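Ferredoxin-NADP reductase (Neisseria gonorrhoeae MIA_2011_03-10, PDB 5TR9) probably transfers electrons between NADP(H) and ferredoxin by way of a bound flavin-adenine dinucleotide. Local coordinates at residues E20-V25 with A94-G99; L32-I37 with E78-L83; Q49-G54 with Y66-A71. All blocks are in the same frame, centred on the assembly; numbering follows the deposited sequence. Where two conformers were deposited one is given.

Contact 1 of 3, residues E20-V25 with A94-G99; sequences EKILWV and AKMQQG
I22 meets the loop that follows helix 88-95 with both its side chain and its carbonyl. On the side-chain side, the CD1 methyl of I22 rests on the sulphur of M96, with CD1 3.7 Å from SD, the two side chains crossing at about a right angle. V25 packs against the same methionine a little further on, its CG2 4.0 Å from M96 CE. CG of M96 stands between its own backbone N and carbonyl carbon (chi1 73°), and from there the chain runs extended, which lets CG, SD and CE all take part. Closer to the backbone, CB of I22 lies 3.6 Å from the carbonyl O of Q97.

The polar grip is on I22 O. G99 N donates to it over 2.9 Å in a nearly straight bond (169° at the hydrogen), and the CA of Q98 adds a CA-H...O contact to the same oxygen. Next to this, Q98 lays CG 3.4 Å from L23 O, which also accepts a bond from a water. At the outer end, CD of K21 comes 3.3 Å from G99 O.

L23 and W24 both face A36 across the sheet, a classic beta bulge in strand 17-27. Within the sheet I22 has I37 and I102 as neighbours. Through M96, which meets I22, V25 and also F35, the loop between helix 88-95 and strand 101-105 packs on strands 17-27 and 32-38.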
loop_
_atom_site.group_PDB
_atom_site.type_symbol
_atom_site.label_atom_id
_atom_site.label_comp_id
_atom_site.label_asym_id
_atom_site.label_seq_id
_atom_site.Cartn_x
_atom_site.Cartn_y
_atom_site.Cartn_z
ATOM N N GLU A 20 -5.352 -21.307 8.077
ATOM C CA GLU A 20 -4.498 -20.597 9.013
ATOM C C GLU A 20 -5.329 -20.113 10.200
ATOM O O GLU A 20 -6.537 -20.355 10.288
ATOM C CB GLU A 20 -3.787 -19.443 8.304
ATOM C CG GLU A 20 -2.932 -19.898 7.113
ATOM C CD GLU A 20 -1.905 -20.958 7.485
ATOM O OE1 GLU A 20 -1.348 -20.896 8.604
ATOM O OE2 GLU A 20 -1.656 -21.863 6.654
ATOM N N LYS A 21 -4.669 -19.432 11.137
ATOM C CA LYS A 21 -5.321 -18.936 12.344
ATOM C C LYS A 21 -5.159 -17.426 12.446
ATOM O O LYS A 21 -4.086 -16.890 12.151
ATOM C CB LYS A 21 -4.720 -19.578 13.604
ATOM C CG LYS A 21 -4.895 -21.086 13.707
ATOM C CD LYS A 21 -6.233 -21.433 14.300
ATOM C CE LYS A 21 -6.268 -22.889 14.763
ATOM N NZ LYS A 21 -6.023 -23.831 13.634
ATOM N N ILE A 22 -6.223 -16.746 12.881
ATOM C CA ILE A 22 -6.095 -15.349 13.293
ATOM C C ILE A 22 -5.248 -15.299 14.555
ATOM O O ILE A 22 -5.541 -15.985 15.539
ATOM C CB ILE A 22 -7.474 -14.718 13.548
ATOM C CG1 ILE A 22 -8.361 -14.751 12.298
ATOM C CG2 ILE A 22 -7.318 -13.290 14.106
ATOM C CD1 ILE A 22 -7.814 -13.966 11.138
ATOM N N LEU A 23 -4.193 -14.485 14.537
ATOM C CA LEU A 23 -3.355 -14.346 15.722
ATOM C C LEU A 23 -3.793 -13.179 16.599
ATOM O O LEU A 23 -3.814 -13.305 17.828
ATOM C CB LEU A 23 -1.886 -14.190 15.317
ATOM C CG LEU A 23 -1.352 -15.341 14.451
ATOM C CD1 LEU A 23 0.095 -15.089 14.076
ATOM C CD2 LEU A 23 -1.483 -16.669 15.157
ATOM N N TRP A 24 -4.163 -12.052 15.996
ATOM C CA TRP A 24 -4.621 -10.907 16.771
ATOM C C TRP A 24 -5.227 -9.896 15.815
ATOM O O TRP A 24 -4.910 -9.884 14.623
ATOM C CB TRP A 24 -3.482 -10.267 17.585
ATOM C CG TRP A 24 -2.195 -9.969 16.821
ATOM C CD1 TRP A 24 -1.042 -10.714 16.824
ATOM C CD2 TRP A 24 -1.926 -8.823 15.999
ATOM N NE1 TRP A 24 -0.091 -10.118 16.027
ATOM C CE2 TRP A 24 -0.601 -8.950 15.519
ATOM C CE3 TRP A 24 -2.677 -7.705 15.620
ATOM C CZ2 TRP A 24 -0.018 -8.002 14.669
ATOM C CZ3 TRP A 24 -2.096 -6.762 14.785
ATOM C CH2 TRP A 24 -0.782 -6.919 14.310
ATOM N N VAL A 25 -6.092 -9.041 16.361
ATOM C CA VAL A 25 -6.722 -7.950 15.627
ATOM C C VAL A 25 -6.529 -6.683 16.441
ATOM O O VAL A 25 -6.837 -6.660 17.640
ATOM C CB VAL A 25 -8.227 -8.193 15.387
ATOM C CG1 VAL A 25 -8.813 -7.040 14.544
ATOM C CG2 VAL A 25 -8.468 -9.550 14.713
ATOM N N ALA A 94 -15.084 -7.862 11.456
ATOM C CA ALA A 94 -15.494 -7.169 12.675
ATOM C C ALA A 94 -15.760 -8.132 13.824
ATOM O O ALA A 94 -15.705 -7.721 14.988
ATOM C CB ALA A 94 -16.743 -6.331 12.396
ATOM N N LYS A 95 -16.051 -9.397 13.520
ATOM C CA LYS A 95 -16.377 -10.407 14.522
ATOM C C LYS A 95 -15.239 -11.377 14.806
ATOM O O LYS A 95 -15.320 -12.115 15.795
ATOM C CB LYS A 95 -17.601 -11.215 14.081
ATOM N N MET A 96 -14.195 -11.403 13.981
ATOM C CA MET A 96 -13.181 -12.441 14.129
ATOM C C MET A 96 -12.270 -12.153 15.320
ATOM O O MET A 96 -12.104 -11.009 15.757
ATOM C CB MET A 96 -12.348 -12.573 12.854
ATOM C CG MET A 96 -11.371 -11.441 12.616
ATOM S SD MET A 96 -10.644 -11.580 10.974
ATOM C CE MET A 96 -9.614 -10.116 10.953
ATOM N N GLN A 97 -11.677 -13.216 15.853
ATOM C CA GLN A 97 -10.751 -13.050 16.967
ATOM C C GLN A 97 -9.736 -14.181 16.969
ATOM O O GLN A 97 -9.875 -15.175 16.254
ATOM C CB GLN A 97 -11.490 -13.012 18.294
ATOM C CG GLN A 97 -12.089 -14.337 18.683
ATOM C CD GLN A 97 -13.043 -14.165 19.836
ATOM O OE1 GLN A 97 -12.621 -13.964 20.975
ATOM N NE2 GLN A 97 -14.334 -14.208 19.545
ATOM N N GLN A 98 -8.713 -14.001 17.804
ATOM C CA GLN A 98 -7.614 -14.950 17.926
ATOM C C GLN A 98 -8.105 -16.389 18.009
ATOM O O GLN A 98 -8.995 -16.716 18.800
ATOM C CB GLN A 98 -6.790 -14.616 19.172
ATOM C CG GLN A 98 -5.677 -15.610 19.429
ATOM C CD GLN A 98 -4.933 -15.319 20.717
ATOM O OE1 GLN A 98 -4.725 -14.162 21.071
ATOM N NE2 GLN A 98 -4.527 -16.366 21.415
ATOM N N GLY A 99 -7.518 -17.250 17.176
ATOM C CA GLY A 99 -7.825 -18.664 17.166
ATOM C C GLY A 99 -8.835 -19.065 16.111
ATOM O O GLY A 99 -8.973 -20.266 15.829
HETATM O O HOH W 1 -4.672 -11.876 20.238
#

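Contact 2 of 3, residues L32-I37 with E78-L83; sequences LITFAI and EYFAVL. With FAD (flavin-adenine dinucleotide), chain C.
I33 and A81 face each other as a hydrogen-bonded antiparallel pair: I33 N donates to A81 O at 3.0 Å and A81 N returns a bond to I33 O. F35 and Y79 repeat the pattern, F35 N to Y79 O and Y79 N to F35 O, so all four backbone groups of each pair are satisfied across the strands. The outward edge of strand 76-82, beyond strand 32-38, serves the flavin at F80 and V82. FAD N3 donates to F80 O at 2.8 Å, and V82 N donates to FAD O2 at 3.1 Å, matching the donor and acceptor of the pyrimidine ring.

T34 OG1 and, in one of the two conformers of E78, its OE2 share a water, which donates to the carboxylate; OG1 is also bonded to H28 NE2. The hydroxyl of Y79 is hydrogen-bonded to S51 OG.

The rest of the contact is largely apolar packing. CB of Y79 sits 3.7 Å above the F35 ring, offset toward its rim, in a CH-pi contact, and A81 CB lies at that ring's edge. CD1 of F80 comes 3.3 Å from I33 O, which lies in the ring plane.

An outer strand reading the flavin through its backbone fits the antiparallel FAD-binding domain of the ferredoxin-NADP reductase family.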
loop_
_atom_site.group_PDB
_atom_site.type_symbol
_atom_site.label_atom_id
_atom_site.label_comp_id
_atom_site.label_asym_id
_atom_site.label_seq_id
_atom_site.Cartn_x
_atom_site.Cartn_y
_atom_site.Cartn_z
ATOM N N LEU A 32 -10.680 0.968 11.219
ATOM C CA LEU A 32 -9.398 0.640 10.602
ATOM C C LEU A 32 -8.685 -0.376 11.481
ATOM O O LEU A 32 -8.357 -0.077 12.637
ATOM C CB LEU A 32 -8.535 1.894 10.411
ATOM C CG LEU A 32 -9.152 2.952 9.476
ATOM C CD1 LEU A 32 -8.281 4.199 9.421
ATOM C CD2 LEU A 32 -9.380 2.395 8.080
ATOM N N ILE A 33 -8.440 -1.570 10.937
ATOM C CA ILE A 33 -7.773 -2.620 11.703
ATOM C C ILE A 33 -6.505 -3.058 10.994
ATOM O O ILE A 33 -6.404 -3.027 9.761
ATOM C CB ILE A 33 -8.687 -3.848 11.946
ATOM C CG1 ILE A 33 -9.083 -4.494 10.613
ATOM C CG2 ILE A 33 -9.923 -3.442 12.733
ATOM C CD1 ILE A 33 -9.770 -5.862 10.770
ATOM N N THR A 34 -5.527 -3.488 11.788
ATOM C CA THR A 34 -4.511 -4.403 11.290
ATOM C C THR A 34 -4.705 -5.732 12.001
ATOM O O THR A 34 -5.266 -5.789 13.103
ATOM C CB THR A 34 -3.076 -3.877 11.485
ATOM O OG1 THR A 34 -2.839 -3.522 12.856
ATOM C CG2 THR A 34 -2.841 -2.652 10.598
ATOM N N PHE A 35 -4.300 -6.809 11.339
ATOM C CA PHE A 35 -4.399 -8.120 11.960
ATOM C C PHE A 35 -3.312 -9.015 11.396
ATOM O O PHE A 35 -2.804 -8.782 10.296
ATOM C CB PHE A 35 -5.795 -8.758 11.777
ATOM C CG PHE A 35 -6.193 -9.013 10.336
ATOM C CD1 PHE A 35 -6.799 -8.014 9.575
ATOM C CD2 PHE A 35 -6.032 -10.277 9.767
ATOM C CE1 PHE A 35 -7.199 -8.251 8.260
ATOM C CE2 PHE A 35 -6.433 -10.528 8.447
ATOM C CZ PHE A 35 -7.019 -9.511 7.689
ATOM N N ALA A 36 -2.929 -10.015 12.183
ATOM C CA ALA A 36 -1.904 -10.966 11.785
ATOM C C ALA A 36 -2.501 -12.361 11.750
ATOM O O ALA A 36 -3.381 -12.699 12.555
ATOM C CB ALA A 36 -0.721 -10.945 12.753
ATOM N N ILE A 37 -1.996 -13.174 10.822
ATOM C CA ILE A 37 -2.390 -14.570 10.711
ATOM C C ILE A 37 -1.129 -15.424 10.667
ATOM O O ILE A 37 -0.030 -14.942 10.371
ATOM C CB ILE A 37 -3.270 -14.835 9.469
ATOM C CG1 ILE A 37 -2.439 -14.732 8.182
ATOM C CG2 ILE A 37 -4.445 -13.847 9.395
ATOM C CD1 ILE A 37 -3.238 -15.081 6.929
ATOM N N GLU A 78 0.749 -9.974 8.082
ATOM C CA GLU A 78 -0.084 -8.902 8.595
ATOM C C GLU A 78 -0.780 -8.182 7.447
ATOM O O GLU A 78 -0.236 -8.057 6.346
ATOM C CB GLU A 78 0.749 -7.913 9.420
ATOM C CG GLU A 78 -0.079 -6.916 10.197
ATOM C CD GLU A 78 0.746 -6.071 11.149
ATOM O OE1 GLU A 78 1.641 -6.615 11.849
ATOM O OE2 GLU A 78 0.474 -4.857 11.221
ATOM N N TYR A 79 -1.994 -7.699 7.730
ATOM C CA TYR A 79 -2.836 -7.023 6.749
ATOM C C TYR A 79 -3.466 -5.796 7.391
ATOM O O TYR A 79 -3.577 -5.699 8.619
ATOM C CB TYR A 79 -3.930 -7.963 6.201
ATOM C CG TYR A 79 -3.347 -9.216 5.590
ATOM C CD1 TYR A 79 -2.905 -9.224 4.272
ATOM C CD2 TYR A 79 -3.181 -10.378 6.356
ATOM C CE1 TYR A 79 -2.339 -10.368 3.713
ATOM C CE2 TYR A 79 -2.615 -11.526 5.809
ATOM C CZ TYR A 79 -2.196 -11.514 4.488
ATOM O OH TYR A 79 -1.634 -12.663 3.966
ATOM N N PHE A 80 -3.835 -4.834 6.537
ATOM C CA PHE A 80 -4.502 -3.591 6.927
ATOM C C PHE A 80 -5.830 -3.533 6.188
ATOM O O PHE A 80 -5.846 -3.492 4.954
ATOM C CB PHE A 80 -3.619 -2.380 6.571
ATOM C CG PHE A 80 -4.311 -1.035 6.664
ATOM C CD1 PHE A 80 -5.254 -0.772 7.642
ATOM C CD2 PHE A 80 -3.957 -0.004 5.786
ATOM C CE1 PHE A 80 -5.878 0.476 7.721
ATOM C CE2 PHE A 80 -4.551 1.251 5.878
ATOM C CZ PHE A 80 -5.513 1.493 6.837
ATOM N N ALA A 81 -6.942 -3.541 6.933
ATOM C CA ALA A 81 -8.270 -3.541 6.331
ATOM C C ALA A 81 -9.117 -2.372 6.818
ATOM O O ALA A 81 -9.119 -2.032 8.008
ATOM C CB ALA A 81 -9.014 -4.858 6.624
ATOM N N VAL A 82 -9.834 -1.757 5.881
ATOM C CA VAL A 82 -10.852 -0.759 6.203
ATOM C C VAL A 82 -12.202 -1.460 6.252
ATOM O O VAL A 82 -12.584 -2.167 5.309
ATOM C CB VAL A 82 -10.861 0.395 5.184
ATOM C CG1 VAL A 82 -10.756 -0.132 3.797
ATOM C CG2 VAL A 82 -12.144 1.215 5.306
ATOM N N LEU A 83 -12.941 -1.258 7.348
ATOM C CA LEU A 83 -14.236 -1.922 7.487
ATOM C C LEU A 83 -15.300 -1.114 6.751
ATOM O O LEU A 83 -15.541 0.059 7.066
ATOM C CB LEU A 83 -14.592 -2.117 8.961
ATOM C CG LEU A 83 -13.558 -2.940 9.733
ATOM C CD1 LEU A 83 -13.968 -3.070 11.195
ATOM C CD2 LEU A 83 -13.334 -4.321 9.106
HETATM P PA FAD C . -16.885 -5.481 -0.887
HETATM O O1A FAD C . -18.149 -6.163 -1.297
HETATM O O2A FAD C . -15.588 -6.119 -1.373
HETATM O O5B FAD C . -16.837 -3.998 -1.375
HETATM C C5B FAD C . -17.957 -3.109 -1.189
HETATM C C4B FAD C . -17.514 -1.740 -1.643
HETATM O O4B FAD C . -16.610 -1.194 -0.662
HETATM C C3B FAD C . -16.719 -1.716 -2.940
HETATM O O3B FAD C . -17.565 -1.680 -4.084
HETATM C C2B FAD C . -15.917 -0.420 -2.809
HETATM O O2B FAD C . -16.696 0.715 -3.175
HETATM C C1B FAD C . -15.665 -0.352 -1.303
HETATM N N9A FAD C . -14.339 -0.774 -0.876
HETATM C C8A FAD C . -13.839 -2.047 -0.836
HETATM N N7A FAD C . -12.621 -2.125 -0.349
HETATM C C5A FAD C . -12.312 -0.811 -0.033
HETATM C C6A FAD C . -11.162 -0.219 0.521
HETATM N N6A FAD C . -10.068 -0.909 0.859
HETATM N N1A FAD C . -11.170 1.122 0.696
HETATM C C2A FAD C . -12.266 1.811 0.357
HETATM N N3A FAD C . -13.407 1.360 -0.176
HETATM C C4A FAD C . -13.367 0.030 -0.338
HETATM N N1 FAD C . -8.925 -3.804 1.101
HETATM C C2 FAD C . -8.292 -3.449 2.255
HETATM O O2 FAD C . -8.929 -3.027 3.232
HETATM N N3 FAD C . -6.906 -3.540 2.322
HETATM C C4 FAD C . -6.072 -3.969 1.302
HETATM O O4 FAD C . -4.854 -4.027 1.472
HETATM C C4X FAD C . -6.761 -4.352 0.094
HETATM N N5 FAD C . -6.040 -4.754 -0.937
HETATM C C5X FAD C . -6.710 -5.120 -2.090
HETATM C C6 FAD C . -5.963 -5.554 -3.188
HETATM C C7 FAD C . -6.586 -5.931 -4.372
HETATM C C7M FAD C . -5.754 -6.410 -5.532
HETATM C C8 FAD C . -7.987 -5.889 -4.462
HETATM C C8M FAD C . -8.686 -6.300 -5.735
HETATM C C9 FAD C . -8.734 -5.449 -3.371
HETATM C C9A FAD C . -8.111 -5.071 -2.186
HETATM N N10 FAD C . -8.834 -4.582 -1.072
HETATM C C10 FAD C . -8.193 -4.246 0.089
HETATM C "C1'" FAD C . -10.298 -4.633 -1.042
HETATM C "C2'" FAD C . -10.749 -5.928 -0.342
HETATM O "O2'" FAD C . -10.485 -7.081 -1.146
HETATM C "C3'" FAD C . -12.237 -5.889 0.014
HETATM O "O3'" FAD C . -12.987 -5.475 -1.122
HETATM C "C4'" FAD C . -12.549 -5.082 1.276
HETATM O "O4'" FAD C . -11.977 -5.750 2.403
HETATM C "C5'" FAD C . -14.034 -4.901 1.513
HETATM O "O5'" FAD C . -14.672 -6.192 1.496
HETATM P P FAD C . -16.229 -6.328 1.768
HETATM O O1P FAD C . -16.558 -5.812 3.163
HETATM O O2P FAD C . -16.622 -7.721 1.421
HETATM O O3P FAD C . -16.842 -5.308 0.688
HETATM O O HOH W 2 -0.251 -3.204 13.473
#

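Contact 3 of 3, residues Q49-G54 with Y66-A71; sequences QFSRLG and YSVVSA. With FAD (flavin-adenine dinucleotide), chain C.
F50 and Y66 sit on neighbouring strands, F50 facing S67 and S51 facing Y66, and their first torsions set the two CG atoms differently. In F50, CG stands between its backbone N and carbonyl carbon (chi1 60°); the ring has the FAD methyl C7M over one face, 3.5 Å above the plane and over the ring centre. In Y66, CG is anti to the carbonyl carbon (chi1 -61°). The CD1-CE1 side of its ring comes up to the flavin pyrimidine, with CD1 3.7 Å from FAD N3, while its OH shares a 2.7 Å hydrogen bond with FAD O4'; either oxygen could be the donor. FAD O2' lies over one face of the same ring, offset toward the rim. CD1 of L53 meets Y66 CD2 at 3.7 Å, the two side chains crossing at about a right angle.

S51 and Y66 form a hydrogen-bonded antiparallel pair, S51 N to Y66 O at 2.8 Å and Y66 N to S51 O at 3.0 Å. One step on, V68 N donates to Q49 O, and a water donates to both Q49 O and V68 O, bridging the place where the strand pairing ends. S67 N gives a 3.2 Å bond to FAD O4. S51 OG packs against V68 CG2 and is hydrogen-bonded to Y43 OH.

The contact belongs to the hairpin of strands 50-57 and 60-67 at one end of the antiparallel sheet. Y79 of strand 76-82 touches both L53 and Y66, F93 of helix 88-95 meets the Y66 ring, and S67 packs on A133 and P134 of helix 133-139.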
loop_
_atom_site.group_PDB
_atom_site.type_symbol
_atom_site.label_atom_id
_atom_site.label_comp_id
_atom_site.label_asym_id
_atom_site.label_seq_id
_atom_site.Cartn_x
_atom_site.Cartn_y
_atom_site.Cartn_z
ATOM N N GLN A 49 3.177 -7.386 -3.168
ATOM C CA GLN A 49 2.151 -8.290 -3.668
ATOM C C GLN A 49 1.009 -8.456 -2.665
ATOM O O GLN A 49 1.079 -8.019 -1.509
ATOM C CB GLN A 49 2.777 -9.642 -4.005
ATOM C CG GLN A 49 3.674 -9.557 -5.234
ATOM C CD GLN A 49 4.086 -10.918 -5.729
ATOM O OE1 GLN A 49 4.497 -11.790 -4.954
ATOM N NE2 GLN A 49 3.969 -11.125 -7.039
ATOM N N PHE A 50 -0.075 -9.077 -3.139
ATOM C CA PHE A 50 -1.250 -9.295 -2.309
ATOM C C PHE A 50 -1.606 -10.774 -2.183
ATOM O O PHE A 50 -1.307 -11.600 -3.057
ATOM C CB PHE A 50 -2.462 -8.479 -2.823
ATOM C CG PHE A 50 -2.906 -8.802 -4.234
ATOM C CD1 PHE A 50 -3.873 -9.783 -4.473
ATOM C CD2 PHE A 50 -2.415 -8.076 -5.314
ATOM C CE1 PHE A 50 -4.313 -10.055 -5.779
ATOM C CE2 PHE A 50 -2.848 -8.346 -6.622
ATOM C CZ PHE A 50 -3.796 -9.330 -6.848
ATOM N N SER A 51 -2.223 -11.093 -1.043
ATOM C CA SER A 51 -2.773 -12.401 -0.729
ATOM C C SER A 51 -4.254 -12.425 -1.064
ATOM O O SER A 51 -4.893 -11.385 -1.226
ATOM C CB SER A 51 -2.618 -12.713 0.760
ATOM O OG SER A 51 -1.282 -12.567 1.206
ATOM N N ARG A 52 -4.798 -13.628 -1.160
ATOM C CA ARG A 52 -6.241 -13.828 -1.166
ATOM C C ARG A 52 -6.603 -14.555 0.120
ATOM O O ARG A 52 -6.072 -15.637 0.392
ATOM C CB ARG A 52 -6.701 -14.609 -2.398
ATOM C CG ARG A 52 -7.063 -13.719 -3.573
ATOM C CD ARG A 52 -7.416 -14.524 -4.821
ATOM N NE ARG A 52 -8.233 -15.707 -4.546
ATOM C CZ ARG A 52 -9.545 -15.790 -4.760
ATOM N NH1 ARG A 52 -10.212 -14.753 -5.247
ATOM N NH2 ARG A 52 -10.190 -16.918 -4.489
ATOM N N LEU A 53 -7.472 -13.942 0.917
ATOM C CA LEU A 53 -7.898 -14.472 2.202
ATOM C C LEU A 53 -9.363 -14.848 2.108
ATOM O O LEU A 53 -10.129 -14.221 1.370
ATOM C CB LEU A 53 -7.721 -13.446 3.322
ATOM C CG LEU A 53 -6.320 -12.863 3.505
ATOM C CD1 LEU A 53 -6.310 -11.829 4.648
ATOM C CD2 LEU A 53 -5.319 -13.985 3.771
ATOM N N GLY A 54 -9.752 -15.873 2.863
ATOM C CA GLY A 54 -11.106 -16.374 2.742
ATOM C C GLY A 54 -11.623 -16.934 4.047
ATOM O O GLY A 54 -10.880 -17.151 5.009
ATOM N N TYR A 66 -5.963 -8.816 -0.231
ATOM C CA TYR A 66 -5.356 -7.862 0.704
ATOM C C TYR A 66 -3.861 -7.796 0.457
ATOM O O TYR A 66 -3.209 -8.837 0.377
ATOM C CB TYR A 66 -5.617 -8.253 2.174
ATOM C CG TYR A 66 -7.095 -8.262 2.423
ATOM C CD1 TYR A 66 -7.770 -7.088 2.744
ATOM C CD2 TYR A 66 -7.824 -9.432 2.266
ATOM C CE1 TYR A 66 -9.142 -7.082 2.900
ATOM C CE2 TYR A 66 -9.185 -9.437 2.413
ATOM C CZ TYR A 66 -9.834 -8.269 2.741
ATOM O OH TYR A 66 -11.196 -8.290 2.867
ATOM N N SER A 67 -3.315 -6.586 0.361
ATOM C CA SER A 67 -1.860 -6.463 0.234
ATOM C C SER A 67 -1.166 -6.840 1.534
ATOM O O SER A 67 -1.578 -6.422 2.618
ATOM C CB SER A 67 -1.470 -5.032 -0.126
ATOM O OG SER A 67 -2.117 -4.611 -1.317
ATOM N N VAL A 68 -0.075 -7.606 1.435
ATOM C CA VAL A 68 0.671 -7.934 2.648
ATOM C C VAL A 68 1.355 -6.679 3.171
ATOM O O VAL A 68 2.083 -6.003 2.433
ATOM C CB VAL A 68 1.695 -9.048 2.385
ATOM C CG1 VAL A 68 2.372 -9.430 3.704
ATOM C CG2 VAL A 68 1.014 -10.260 1.770
ATOM N N VAL A 69 1.130 -6.359 4.454
ATOM C CA VAL A 69 1.800 -5.196 5.033
ATOM C C VAL A 69 3.058 -5.587 5.798
ATOM O O VAL A 69 3.949 -4.740 5.969
ATOM C CB VAL A 69 0.861 -4.360 5.934
ATOM C CG1 VAL A 69 -0.472 -4.112 5.240
ATOM C CG2 VAL A 69 0.644 -5.016 7.266
ATOM N N SER A 70 3.193 -6.845 6.203
ATOM C CA SER A 70 4.362 -7.287 6.934
ATOM C C SER A 70 5.542 -7.544 5.996
ATOM O O SER A 70 5.409 -7.623 4.769
ATOM C CB SER A 70 4.028 -8.557 7.724
ATOM O OG SER A 70 3.269 -9.441 6.904
ATOM N N ALA A 71 6.707 -7.721 6.607
ATOM C CA ALA A 71 7.937 -7.927 5.860
ATOM C C ALA A 71 7.993 -9.326 5.262
ATOM O O ALA A 71 7.490 -10.296 5.836
ATOM C CB ALA A 71 9.140 -7.729 6.776
HETATM P PA FAD C . -16.885 -5.481 -0.887
HETATM O O1A FAD C . -18.149 -6.163 -1.297
HETATM O O2A FAD C . -15.588 -6.119 -1.373
HETATM O O5B FAD C . -16.837 -3.998 -1.375
HETATM C C5B FAD C . -17.957 -3.109 -1.189
HETATM C C4B FAD C . -17.514 -1.740 -1.643
HETATM O O4B FAD C . -16.610 -1.194 -0.662
HETATM C C3B FAD C . -16.719 -1.716 -2.940
HETATM O O3B FAD C . -17.565 -1.680 -4.084
HETATM C C2B FAD C . -15.917 -0.420 -2.809
HETATM O O2B FAD C . -16.696 0.715 -3.175
HETATM C C1B FAD C . -15.665 -0.352 -1.303
HETATM N N9A FAD C . -14.339 -0.774 -0.876
HETATM C C8A FAD C . -13.839 -2.047 -0.836
HETATM N N7A FAD C . -12.621 -2.125 -0.349
HETATM C C5A FAD C . -12.312 -0.811 -0.033
HETATM C C6A FAD C . -11.162 -0.219 0.521
HETATM N N6A FAD C . -10.068 -0.909 0.859
HETATM N N1A FAD C . -11.170 1.122 0.696
HETATM C C2A FAD C . -12.266 1.811 0.357
HETATM N N3A FAD C . -13.407 1.360 -0.176
HETATM C C4A FAD C . -13.367 0.030 -0.338
HETATM N N1 FAD C . -8.925 -3.804 1.101
HETATM C C2 FAD C . -8.292 -3.449 2.255
HETATM O O2 FAD C . -8.929 -3.027 3.232
HETATM N N3 FAD C . -6.906 -3.540 2.322
HETATM C C4 FAD C . -6.072 -3.969 1.302
HETATM O O4 FAD C . -4.854 -4.027 1.472
HETATM C C4X FAD C . -6.761 -4.352 0.094
HETATM N N5 FAD C . -6.040 -4.754 -0.937
HETATM C C5X FAD C . -6.710 -5.120 -2.090
HETATM C C6 FAD C . -5.963 -5.554 -3.188
HETATM C C7 FAD C . -6.586 -5.931 -4.372
HETATM C C7M FAD C . -5.754 -6.410 -5.532
HETATM C C8 FAD C . -7.987 -5.889 -4.462
HETATM C C8M FAD C . -8.686 -6.300 -5.735
HETATM C C9 FAD C . -8.734 -5.449 -3.371
HETATM C C9A FAD C . -8.111 -5.071 -2.186
HETATM N N10 FAD C . -8.834 -4.582 -1.072
HETATM C C10 FAD C . -8.193 -4.246 0.089
HETATM C "C1'" FAD C . -10.298 -4.633 -1.042
HETATM C "C2'" FAD C . -10.749 -5.928 -0.342
HETATM O "O2'" FAD C . -10.485 -7.081 -1.146
HETATM C "C3'" FAD C . -12.237 -5.889 0.014
HETATM O "O3'" FAD C . -12.987 -5.475 -1.122
HETATM C "C4'" FAD C . -12.549 -5.082 1.276
HETATM O "O4'" FAD C . -11.977 -5.750 2.403
HETATM C "C5'" FAD C . -14.034 -4.901 1.513
HETATM O "O5'" FAD C . -14.672 -6.192 1.496
HETATM P P FAD C . -16.229 -6.328 1.768
HETATM O O1P FAD C . -16.558 -5.812 3.163
HETATM O O2P FAD C . -16.622 -7.721 1.421
HETATM O O3P FAD C . -16.842 -5.308 0.688
HETATM O O HOH W 3 2.957 -6.439 -0.167
#

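All three contacts lie in the FAD-binding part of the chain and reach one antiparallel sheet. Along the sequence contact 3 falls within the span bridged by contact 2, and contact 2 within that of contact 1. Contact 2 has its centre about 10 Å from the centre of each of the others, whereas the centres of contacts 1 and 3 are about 15 Å apart and their nearest atoms about 7 Å. Strands 17-27 and 32-38 are sheet neighbours, linking contacts 1 and 2; Y79 to S51 and E78 to S70 link contacts 2 and 3. Contacts 2 and 3 hold FAD from strands 50-57, 60-67 and 76-82, while contact 1 lays the loop after helix 88-95 on strand 17-27, farther from the flavin.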